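Local coordinates for protein endo-1,3-beta-glucanase, family GH16 (Zobellia galactanivorans, PDB 4CTE) that probably hydrolyses internal beta-1,3-glucosidic bonds in laminarin-type glucans, this chain being the family 16 catalytic module of a longer protein, at residues Asp18-Thr23 / Arg68-Gly73; Gly31-Gln36 / Gly205-Gly210; Ala97-Gly102 / Cys113-Ile118. The protein carries 1 engineered substitution. All coordinates share one frame; numbering follows the deposited sequence. Where two conformers were deposited one is given.

Contact 1 of 3, residues Asp18-Thr23 / Arg68-Gly73; sequences DWVFET and RMKTQG. With GS1 (1-thio-beta-D-glucopyranose), chain C; EDO (1,2-ethanediol), chain G.
Trp19 is gripped on both faces: Met69 of strand 68-70 covers one and Thr71, just past its end, the other. The strands containing 20-22 and 68-70 run antiparallel, with Val20 and Lys70 as a hydrogen-bonded pair (Val20 N to Lys70 O 2.7 Å) and Phe21 opposite Met69 as a non-hydrogen-bonded pair. Met69 fills the angle between two aromatic rings. Its CB rests on Trp19 CE3 at 3.6 Å, and CG comes 3.5 Å from Phe21 CD2. SD follows, lying obliquely beside the Phe21 ring as a Met-aromatic contact. The bend at chi3 (55°) then carries the terminal methyl back across the indole, and CE stands 3.7 Å from the centroid of the Trp19 five-membered ring in a CH-pi contact. Thr71 CG2 makes the matching CH-pi contact on the opposite face, over the six-membered ring, while Trp19 NE1 is bound by Asp9. On the other side of the strands, with Val20, the chemistry is ionic. The carboxylate of Glu22 divides its two oxygens between two cations: Arg68 NE reaches OE1 at 2.8 Å and Lys70 NZ reaches OE2 at 3.0 Å, each out of the carboxylate plane, on opposite sides of it. Lys70 NZ also donates to Gln72 OE1, and a 1,2-ethanediol molecule, probably from the crystallisation liquor, bridges the charged groups. With its NE tied to Glu22, the guanidinium presents NH2 to O6 of the chain C thioglucose unit, in a nearly straight bond of 2.8 Å (171°). A hydrophobic side and a charged side on one antiparallel strand pair suit the curved jelly-roll beta-sandwich of family 16 glycoside hydrolases, in which the glycan lies in a cleft on the concave face; here the network reaches the sugar through Arg68.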
loop_
_atom_site.group_PDB
_atom_site.type_symbol
_atom_site.label_atom_id
_atom_site.label_comp_id
_atom_site.label_asym_id
_atom_site.label_seq_id
_atom_site.Cartn_x
_atom_site.Cartn_y
_atom_site.Cartn_z
ATOM N N ASP A 18 13.545 -9.229 -2.310
ATOM C CA ASP A 18 13.516 -7.850 -1.755
ATOM C C ASP A 18 12.429 -7.562 -0.784
ATOM O O ASP A 18 12.306 -6.416 -0.366
ATOM C CB ASP A 18 13.545 -6.798 -2.887
ATOM C CG ASP A 18 14.747 -6.966 -3.742
ATOM O OD1 ASP A 18 15.864 -7.154 -3.169
ATOM O OD2 ASP A 18 14.544 -6.949 -4.973
ATOM N N TRP A 19 11.695 -8.593 -0.367
ATOM C CA TRP A 19 10.614 -8.409 0.607
ATOM C C TRP A 19 10.988 -8.821 2.008
ATOM O O TRP A 19 11.621 -9.860 2.222
ATOM C CB TRP A 19 9.386 -9.176 0.172
ATOM C CG TRP A 19 8.806 -8.666 -1.117
ATOM C CD1 TRP A 19 8.971 -9.196 -2.389
ATOM C CD2 TRP A 19 7.983 -7.472 -1.301
ATOM N NE1 TRP A 19 8.309 -8.449 -3.317
ATOM C CE2 TRP A 19 7.673 -7.408 -2.727
ATOM C CE3 TRP A 19 7.475 -6.470 -0.438
ATOM C CZ2 TRP A 19 6.892 -6.378 -3.268
ATOM C CZ3 TRP A 19 6.681 -5.445 -0.983
ATOM C CH2 TRP A 19 6.391 -5.402 -2.368
ATOM N N VAL A 20 10.595 -7.988 2.957
ATOM C CA VAL A 20 10.732 -8.232 4.390
ATOM C C VAL A 20 9.301 -8.393 4.885
ATOM O O VAL A 20 8.410 -7.597 4.510
ATOM C CB VAL A 20 11.479 -7.077 5.149
ATOM C CG1 VAL A 20 11.485 -7.318 6.650
ATOM C CG2 VAL A 20 12.924 -6.885 4.629
ATOM N N PHE A 21 9.068 -9.385 5.737
ATOM C CA PHE A 21 7.706 -9.588 6.295
ATOM C C PHE A 21 7.593 -8.973 7.641
ATOM O O PHE A 21 8.483 -9.122 8.458
ATOM C CB PHE A 21 7.397 -11.060 6.376
ATOM C CG PHE A 21 7.411 -11.708 5.051
ATOM C CD1 PHE A 21 8.611 -12.214 4.516
ATOM C CD2 PHE A 21 6.242 -11.761 4.285
ATOM C CE1 PHE A 21 8.630 -12.794 3.255
ATOM C CE2 PHE A 21 6.247 -12.358 3.024
ATOM C CZ PHE A 21 7.453 -12.858 2.510
ATOM N N GLU A 22 6.495 -8.276 7.874
ATOM C CA GLU A 22 6.284 -7.702 9.198
ATOM C C GLU A 22 5.364 -8.638 9.929
ATOM O O GLU A 22 4.646 -9.451 9.297
ATOM C CB GLU A 22 5.773 -6.279 9.095
ATOM C CG GLU A 22 6.933 -5.400 8.659
ATOM C CD GLU A 22 6.550 -3.984 8.408
ATOM O OE1 GLU A 22 5.719 -3.718 7.505
ATOM O OE2 GLU A 22 7.134 -3.124 9.076
ATOM N N THR A 23 5.422 -8.579 11.253
ATOM C CA THR A 23 4.615 -9.468 12.082
ATOM C C THR A 23 4.001 -8.694 13.269
ATOM O O THR A 23 4.531 -7.669 13.713
ATOM C CB THR A 23 5.435 -10.708 12.592
ATOM O OG1 THR A 23 6.410 -10.262 13.500
ATOM C CG2 THR A 23 6.195 -11.533 11.442
ATOM N N ARG A 68 1.773 -8.350 5.874
ATOM C CA ARG A 68 2.278 -7.047 5.512
ATOM C C ARG A 68 3.734 -7.268 5.125
ATOM O O ARG A 68 4.544 -7.865 5.896
ATOM C CB ARG A 68 2.187 -6.075 6.648
ATOM C CG ARG A 68 2.828 -4.718 6.385
ATOM C CD ARG A 68 2.321 -3.703 7.385
ATOM N NE ARG A 68 3.202 -2.540 7.542
ATOM C CZ ARG A 68 2.823 -1.344 8.001
ATOM N NH1 ARG A 68 1.533 -1.094 8.299
ATOM N NH2 ARG A 68 3.738 -0.373 8.148
ATOM N N MET A 69 4.063 -6.737 3.951
ATOM C CA MET A 69 5.399 -6.915 3.344
ATOM C C MET A 69 5.955 -5.577 2.920
ATOM O O MET A 69 5.180 -4.700 2.488
ATOM C CB MET A 69 5.287 -7.794 2.118
ATOM C CG MET A 69 4.740 -9.192 2.364
ATOM S SD MET A 69 4.220 -9.997 0.844
ATOM C CE MET A 69 5.646 -9.940 -0.247
ATOM N N LYS A 70 7.279 -5.409 2.972
ATOM C CA LYS A 70 7.884 -4.134 2.645
ATOM C C LYS A 70 9.210 -4.401 1.977
ATOM O O LYS A 70 9.805 -5.472 2.205
ATOM C CB LYS A 70 8.064 -3.268 3.894
ATOM C CG LYS A 70 8.996 -3.835 4.989
ATOM C CD LYS A 70 9.052 -2.945 6.186
ATOM C CE LYS A 70 9.988 -3.594 7.200
ATOM N NZ LYS A 70 10.043 -2.783 8.460
ATOM N N THR A 71 9.675 -3.446 1.185
ATOM C CA THR A 71 10.995 -3.597 0.548
ATOM C C THR A 71 12.088 -2.801 1.279
ATOM O O THR A 71 13.246 -2.701 0.776
ATOM C CB THR A 71 11.015 -3.167 -0.952
ATOM O OG1 THR A 71 10.764 -1.754 -1.047
ATOM C CG2 THR A 71 10.018 -3.963 -1.809
ATOM N N GLN A 72 11.740 -2.240 2.442
ATOM C CA GLN A 72 12.653 -1.438 3.272
ATOM C C GLN A 72 13.998 -2.112 3.508
ATOM O O GLN A 72 14.035 -3.242 3.949
ATOM C CB GLN A 72 11.975 -1.135 4.623
ATOM C CG GLN A 72 12.762 -0.160 5.491
ATOM C CD GLN A 72 12.152 0.077 6.853
ATOM O OE1 GLN A 72 11.408 -0.756 7.371
ATOM N NE2 GLN A 72 12.478 1.212 7.453
ATOM N N GLY A 73 15.073 -1.397 3.180
ATOM C CA GLY A 73 16.460 -1.852 3.345
ATOM C C GLY A 73 16.932 -2.724 2.210
ATOM O O GLY A 73 18.049 -3.244 2.257
HETATM C C1 GS1 C . 0.068 5.144 9.051
HETATM S S1 GS1 C . -1.279 4.793 7.930
HETATM C C2 GS1 C . -0.363 5.263 10.539
HETATM O O2 GS1 C . -1.365 6.268 10.690
HETATM C C3 GS1 C . 0.913 5.627 11.337
HETATM O O3 GS1 C . 0.642 5.874 12.767
HETATM C C4 GS1 C . 2.085 4.602 11.017
HETATM O O4 GS1 C . 3.279 5.014 11.672
HETATM C C5 GS1 C . 2.348 4.450 9.483
HETATM O O5 GS1 C . 1.088 4.121 8.820
HETATM C C6 GS1 C . 3.484 3.488 9.042
HETATM O O6 GS1 C . 3.157 2.120 9.317
HETATM C C1 EDO G . 7.190 0.440 8.103
HETATM O O1 EDO G . 6.471 -0.722 8.548
HETATM C C2 EDO G . 8.123 0.805 9.218
HETATM O O2 EDO G . 8.938 -0.370 9.491
HETATM O O HOH W 1 3.420 -10.545 7.054
#

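Contact 2 of 3, residues Gly31-Gln36 / Gly205-Gly210; sequences GNNELQ and GGDWPG. With GS1 (1-thio-beta-D-glucopyranose), chain C.
The backbones of Asn32 and Asp207 are joined by one hydrogen bond, Asp207 N to Asn32 O at 2.8 Å, where the weakly bonded turn of helix 29-33 meets the loop that follows strand 196-204. A short helical turn and a loop thus come together at the side of the glycan cleft of the family 16 beta-sandwich. Glycines make the close approach possible. Gly206 CA sits 3.3 Å from Asn32 O, and a beta carbon there would press on both that oxygen and Glu34 CG; one on Gly205 would run into Leu35 CD1, which instead packs against Gly205 CA at 4.2 Å. Gly205 O is buried against Glu34 CG (3.3 Å) and has no hydrogen-bond partner in the model. On the sugar side, Gly31 CA lies 3.5 Å from O3 of the chain C thioglucose unit, where a side chain would collide, and the amide of Asn32 faces the C2 side of the same unit; the Asn32 side chain also touches Trp95. With an alanine in place of Asn32 the amide is gone, and the C2 side of the sugar would probably lose this polar wall and face a gap. Further along the chain Gln36 bends back (chi2 -62°) beside the extended Glu34. Its OE1 accepts from Val204 N, while its NE2 donates to the anti lone pair of Glu34 OE1 at 3.1 Å.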
loop_
_atom_site.group_PDB
_atom_site.type_symbol
_atom_site.label_atom_id
_atom_site.label_comp_id
_atom_site.label_asym_id
_atom_site.label_seq_id
_atom_site.Cartn_x
_atom_site.Cartn_y
_atom_site.Cartn_z
ATOM N N GLY A 31 -0.764 1.768 14.185
ATOM C CA GLY A 31 -1.093 3.191 14.266
ATOM C C GLY A 31 -2.520 3.518 13.913
ATOM O O GLY A 31 -2.921 4.680 14.015
ATOM N N ASN A 32 -3.307 2.510 13.546
ATOM C CA ASN A 32 -4.684 2.733 13.133
ATOM C C ASN A 32 -5.733 1.876 13.806
ATOM O O ASN A 32 -6.825 1.742 13.241
ATOM C CB ASN A 32 -4.795 2.523 11.623
ATOM C CG ASN A 32 -3.958 3.505 10.821
ATOM O OD1 ASN A 32 -3.093 3.100 10.054
ATOM N ND2 ASN A 32 -4.198 4.782 11.008
ATOM N N ASN A 33 -5.391 1.295 14.971
ATOM C CA ASN A 33 -6.271 0.415 15.745
ATOM C C ASN A 33 -6.755 -0.781 14.893
ATOM O O ASN A 33 -7.864 -1.252 15.064
ATOM C CB ASN A 33 -7.451 1.207 16.390
ATOM C CG ASN A 33 -6.998 2.300 17.356
ATOM O OD1 ASN A 33 -7.468 3.423 17.251
ATOM N ND2 ASN A 33 -6.106 1.992 18.280
ATOM N N GLU A 34 -5.893 -1.260 13.973
ATOM C CA GLU A 34 -6.192 -2.434 13.121
ATOM C C GLU A 34 -6.326 -3.702 13.977
ATOM O O GLU A 34 -5.747 -3.804 15.094
ATOM C CB GLU A 34 -5.146 -2.618 12.040
ATOM C CG GLU A 34 -5.186 -1.462 11.067
ATOM C CD GLU A 34 -3.918 -1.287 10.246
ATOM O OE1 GLU A 34 -3.117 -2.245 10.084
ATOM O OE2 GLU A 34 -3.754 -0.156 9.754
ATOM N N LEU A 35 -7.039 -4.681 13.426
ATOM C CA LEU A 35 -7.385 -5.889 14.235
ATOM C C LEU A 35 -6.568 -7.121 13.950
ATOM O O LEU A 35 -6.637 -8.069 14.727
ATOM C CB LEU A 35 -8.919 -6.202 14.168
ATOM C CG LEU A 35 -9.904 -5.043 14.482
ATOM C CD1 LEU A 35 -11.342 -5.466 14.220
ATOM C CD2 LEU A 35 -9.798 -4.514 15.927
ATOM N N GLN A 36 -5.796 -7.116 12.846
ATOM C CA GLN A 36 -5.069 -8.311 12.497
ATOM C C GLN A 36 -3.668 -8.393 13.142
ATOM O O GLN A 36 -3.060 -7.373 13.489
ATOM C CB GLN A 36 -4.960 -8.408 10.957
ATOM C CG GLN A 36 -3.875 -7.509 10.303
ATOM C CD GLN A 36 -4.091 -6.013 10.510
ATOM O OE1 GLN A 36 -5.232 -5.547 10.504
ATOM N NE2 GLN A 36 -3.017 -5.255 10.680
ATOM N N GLY A 205 -10.007 -4.465 9.719
ATOM C CA GLY A 205 -10.488 -3.435 10.653
ATOM C C GLY A 205 -9.502 -2.302 10.863
ATOM O O GLY A 205 -8.337 -2.330 10.400
ATOM N N GLY A 206 -9.968 -1.301 11.586
ATOM C CA GLY A 206 -9.151 -0.113 11.866
ATOM C C GLY A 206 -9.945 1.175 11.745
ATOM O O GLY A 206 -11.140 1.146 11.366
ATOM N N ASP A 207 -9.289 2.297 12.042
ATOM C CA ASP A 207 -9.935 3.614 12.069
ATOM C C ASP A 207 -10.653 3.952 10.765
ATOM O O ASP A 207 -11.745 4.507 10.812
ATOM C CB ASP A 207 -8.925 4.701 12.440
ATOM C CG ASP A 207 -8.418 4.554 13.852
ATOM O OD1 ASP A 207 -9.126 3.995 14.734
ATOM O OD2 ASP A 207 -7.302 5.023 14.083
ATOM N N TRP A 208 -10.083 3.540 9.630
ATOM C CA TRP A 208 -10.680 3.842 8.333
ATOM C C TRP A 208 -11.826 2.886 7.935
ATOM O O TRP A 208 -12.976 3.370 7.786
ATOM C CB TRP A 208 -9.559 4.018 7.290
ATOM C CG TRP A 208 -10.055 4.645 6.011
ATOM C CD1 TRP A 208 -11.141 5.542 5.833
ATOM C CD2 TRP A 208 -9.460 4.505 4.696
ATOM N NE1 TRP A 208 -11.277 5.893 4.518
ATOM C CE2 TRP A 208 -10.294 5.316 3.772
ATOM C CE3 TRP A 208 -8.352 3.795 4.180
ATOM C CZ2 TRP A 208 -10.015 5.388 2.413
ATOM C CZ3 TRP A 208 -8.091 3.869 2.808
ATOM C CH2 TRP A 208 -8.894 4.651 1.945
ATOM N N PRO A 209 -11.594 1.552 7.825
ATOM C CA PRO A 209 -12.739 0.702 7.443
ATOM C C PRO A 209 -13.770 0.480 8.557
ATOM O O PRO A 209 -14.877 0.105 8.264
ATOM C CB PRO A 209 -12.075 -0.640 7.089
ATOM C CG PRO A 209 -10.840 -0.686 7.938
ATOM C CD PRO A 209 -10.341 0.751 7.845
ATOM N N GLY A 210 -13.412 0.723 9.817
ATOM C CA GLY A 210 -14.338 0.434 10.924
ATOM C C GLY A 210 -14.018 -0.841 11.650
ATOM O O GLY A 210 -13.103 -1.525 11.278
HETATM C C1 GS1 C . 0.068 5.144 9.051
HETATM S S1 GS1 C . -1.279 4.793 7.930
HETATM C C2 GS1 C . -0.363 5.263 10.539
HETATM O O2 GS1 C . -1.365 6.268 10.690
HETATM C C3 GS1 C . 0.913 5.627 11.337
HETATM O O3 GS1 C . 0.642 5.874 12.767
HETATM C C4 GS1 C . 2.085 4.602 11.017
HETATM O O4 GS1 C . 3.279 5.014 11.672
HETATM C C5 GS1 C . 2.348 4.450 9.483
HETATM O O5 GS1 C . 1.088 4.121 8.820
HETATM C C6 GS1 C . 3.484 3.488 9.042
HETATM O O6 GS1 C . 3.157 2.120 9.317
#

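Contact 3 of 3, residues Ala97-Gly102 / Cys113-Ile118; sequences AFWMLG and CGEIDI. With GS1 (1-thio-beta-D-glucopyranose), chain B; GS1 (1-thio-beta-D-glucopyranose), chain C.
Ile118 lays its CD1 methyl over one face of the Phe98 ring, 3.9 Å from the centroid, with CG2 filling in beside CE2 at the rim. The two strands run antiparallel, and the chain turns a corner at Ile118, whose N makes a weak bond to Phe98 O. Further along, Met100 and Ile116 exchange two backbone hydrogen bonds as a hydrogen-bonded pair. On their face of the sheet Met100 leans toward the corner and puts SD against Ile118 CD1 (4.0 Å), so that sulfur and ring flank one methyl. This knobbly surface is received by Ile82 of strand 80-87 and by Val161 and Trp163 of strand 157-163. At the far end the hollow is supplied by glycine: Gly102 CA lies 3.4 Å from Cys113 O, which occupies the space a beta carbon would need. The opposite face carries Trp99, Leu101, Glu115 and Asp117. Leu101 CD2 nestles between Glu115 CB (3.8 Å) and Cys113 SG (4.2 Å). Trp99, with CG set between its backbone N and carbonyl carbon (chi1 56°), forms a broad plate crossed by the Glu115 side chain, and O4 of the chain B thioglucose unit sits over it, 3.0 Å from CZ3. Trp110 NE1 fixes Glu115 OE1, and Asn201 holds Trp99 NE1. The Glu-Ile-Asp run matches the start of the family 16 signature, which in characterised relatives carries catalytic acids. With apolar side chains on one face and two acids beside an aromatic plate on the other, the strand pair is consistent with the floor of a sugar-cleaving site.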
loop_
_atom_site.group_PDB
_atom_site.type_symbol
_atom_site.label_atom_id
_atom_site.label_comp_id
_atom_site.label_asym_id
_atom_site.label_seq_id
_atom_site.Cartn_x
_atom_site.Cartn_y
_atom_site.Cartn_z
ATOM N N ALA A 97 -3.857 -2.381 0.859
ATOM C CA ALA A 97 -3.106 -1.172 0.471
ATOM C C ALA A 97 -1.845 -1.536 -0.262
ATOM O O ALA A 97 -1.250 -2.565 0.019
ATOM C CB ALA A 97 -2.765 -0.294 1.677
ATOM N N PHE A 98 -1.467 -0.675 -1.203
ATOM C CA PHE A 98 -0.246 -0.743 -2.018
ATOM C C PHE A 98 0.292 0.664 -1.894
ATOM O O PHE A 98 -0.322 1.638 -2.420
ATOM C CB PHE A 98 -0.579 -1.096 -3.442
ATOM C CG PHE A 98 0.566 -0.888 -4.433
ATOM C CD1 PHE A 98 1.902 -1.298 -4.146
ATOM C CD2 PHE A 98 0.277 -0.392 -5.718
ATOM C CE1 PHE A 98 2.929 -1.128 -5.119
ATOM C CE2 PHE A 98 1.281 -0.210 -6.674
ATOM C CZ PHE A 98 2.617 -0.592 -6.387
ATOM N N TRP A 99 1.418 0.786 -1.194
ATOM C CA TRP A 99 1.868 2.087 -0.779
ATOM C C TRP A 99 3.350 2.177 -0.584
ATOM O O TRP A 99 4.063 1.194 -0.795
ATOM C CB TRP A 99 1.081 2.473 0.494
ATOM C CG TRP A 99 1.148 1.514 1.647
ATOM C CD1 TRP A 99 0.757 0.170 1.681
ATOM C CD2 TRP A 99 1.472 1.864 3.037
ATOM N NE1 TRP A 99 0.860 -0.335 2.958
ATOM C CE2 TRP A 99 1.302 0.633 3.820
ATOM C CE3 TRP A 99 1.892 3.053 3.693
ATOM C CZ2 TRP A 99 1.537 0.600 5.193
ATOM C CZ3 TRP A 99 2.139 3.007 5.083
ATOM C CH2 TRP A 99 1.969 1.796 5.810
ATOM N N MET A 100 3.816 3.372 -0.216
ATOM C CA MET A 100 5.240 3.668 -0.092
ATOM C C MET A 100 5.486 4.570 1.086
ATOM O O MET A 100 4.641 5.408 1.402
ATOM C CB MET A 100 5.763 4.349 -1.369
ATOM C CG MET A 100 5.428 3.610 -2.667
ATOM S SD MET A 100 6.156 4.377 -4.111
ATOM C CE MET A 100 7.887 3.849 -3.994
ATOM N N LEU A 101 6.638 4.377 1.713
ATOM C CA LEU A 101 7.095 5.179 2.834
ATOM C C LEU A 101 8.502 5.609 2.590
ATOM O O LEU A 101 9.279 4.849 2.006
ATOM C CB LEU A 101 7.048 4.380 4.127
ATOM C CG LEU A 101 5.681 4.124 4.760
ATOM C CD1 LEU A 101 5.853 3.104 5.897
ATOM C CD2 LEU A 101 5.026 5.414 5.272
ATOM N N GLY A 102 8.846 6.813 3.038
ATOM C CA GLY A 102 10.230 7.311 2.904
ATOM C C GLY A 102 11.205 6.475 3.710
ATOM O O GLY A 102 10.908 6.049 4.856
ATOM N N CYS A 113 8.409 11.327 7.276
ATOM C CA CYS A 113 9.039 10.517 6.223
ATOM C C CYS A 113 8.323 10.602 4.879
ATOM O O CYS A 113 8.933 10.338 3.862
ATOM C CB CYS A 113 9.128 9.043 6.629
ATOM S SG CYS A 113 7.516 8.311 6.936
ATOM N N GLY A 114 7.042 10.966 4.889
ATOM C CA GLY A 114 6.242 11.018 3.671
ATOM C C GLY A 114 5.677 9.636 3.382
ATOM O O GLY A 114 6.259 8.571 3.706
ATOM N N GLU A 115 4.513 9.641 2.767
ATOM C CA GLU A 115 3.818 8.408 2.475
ATOM C C GLU A 115 3.053 8.589 1.202
ATOM O O GLU A 115 2.344 9.581 1.060
ATOM C CB GLU A 115 2.860 8.030 3.643
ATOM C CG GLU A 115 1.928 6.873 3.321
ATOM C CD GLU A 115 1.017 6.422 4.448
ATOM O OE1 GLU A 115 1.233 6.745 5.636
ATOM O OE2 GLU A 115 0.079 5.684 4.121
ATOM N N ILE A 116 3.218 7.629 0.286
ATOM C CA ILE A 116 2.460 7.590 -0.968
ATOM C C ILE A 116 1.582 6.315 -0.994
ATOM O O ILE A 116 2.084 5.177 -1.186
ATOM C CB ILE A 116 3.337 7.660 -2.270
ATOM C CG1 ILE A 116 4.313 8.859 -2.262
ATOM C CG2 ILE A 116 2.425 7.642 -3.521
ATOM C CD1 ILE A 116 5.340 8.782 -3.372
ATOM N N ASP A 117 0.290 6.524 -0.814
ATOM C CA ASP A 117 -0.725 5.454 -0.923
ATOM C C ASP A 117 -1.111 5.393 -2.388
ATOM O O ASP A 117 -1.859 6.276 -2.878
ATOM C CB ASP A 117 -1.943 5.720 -0.010
ATOM C CG ASP A 117 -1.547 5.877 1.448
ATOM O OD1 ASP A 117 -0.540 5.272 1.890
ATOM O OD2 ASP A 117 -2.233 6.615 2.180
ATOM N N ILE A 118 -0.592 4.399 -3.096
ATOM C CA ILE A 118 -0.883 4.244 -4.529
ATOM C C ILE A 118 -2.320 3.771 -4.683
ATOM O O ILE A 118 -3.098 4.334 -5.496
ATOM C CB ILE A 118 0.140 3.322 -5.256
ATOM C CG1 ILE A 118 1.578 3.890 -5.075
ATOM C CG2 ILE A 118 -0.254 3.145 -6.722
ATOM C CD1 ILE A 118 2.717 2.997 -5.514
HETATM C C1 GS1 B . -4.081 5.806 5.902
HETATM S S1 GS1 B . -5.745 6.125 6.389
HETATM C C2 GS1 B . -3.228 5.772 7.155
HETATM O O2 GS1 B . -3.170 6.996 7.890
HETATM C C3 GS1 B . -1.881 5.585 6.586
HETATM C C4 GS1 B . -1.959 4.182 6.116
HETATM O O4 GS1 B . -0.614 3.810 5.987
HETATM C C5 GS1 B . -2.689 4.291 4.798
HETATM O O5 GS1 B . -4.045 4.552 5.197
HETATM C C6 GS1 B . -2.485 3.062 3.910
HETATM O O6 GS1 B . -3.722 2.852 3.244
HETATM C C1 GS1 C . 0.068 5.144 9.051
HETATM S S1 GS1 C . -1.279 4.793 7.930
HETATM C C2 GS1 C . -0.363 5.263 10.539
HETATM O O2 GS1 C . -1.365 6.268 10.690
HETATM C C3 GS1 C . 0.913 5.627 11.337
HETATM O O3 GS1 C . 0.642 5.874 12.767
HETATM C C4 GS1 C . 2.085 4.602 11.017
HETATM O O4 GS1 C . 3.279 5.014 11.672
HETATM C C5 GS1 C . 2.348 4.450 9.483
HETATM O O5 GS1 C . 1.088 4.121 8.820
HETATM C C6 GS1 C . 3.484 3.488 9.042
HETATM O O6 GS1 C . 3.157 2.120 9.317
#

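Contact 3 is the core of the set, fully buried near the middle of the chain, whereas contacts 1 and 2 are partly exposed. Strand 196-204 connects all three: it lies between the strands carrying 68-73 and 97-102, and its end runs on into loop 205-210. Contacts 1 and 3 join strands, through ladders of backbone bonds; contact 2 joins a short helical turn to a loop, with a single bond and close-fitting glycines. The chain C sugar is touched by all of them, but by different chemistry: a cation in contact 1, glycine and an amide in contact 2, an indole edge and a leucine methyl in contact 3, whose acid lies closer to the chain B unit. Contacts 1 and 3 meet directly where Arg68 NH1 packs 3.5 Å from Trp99 CZ2.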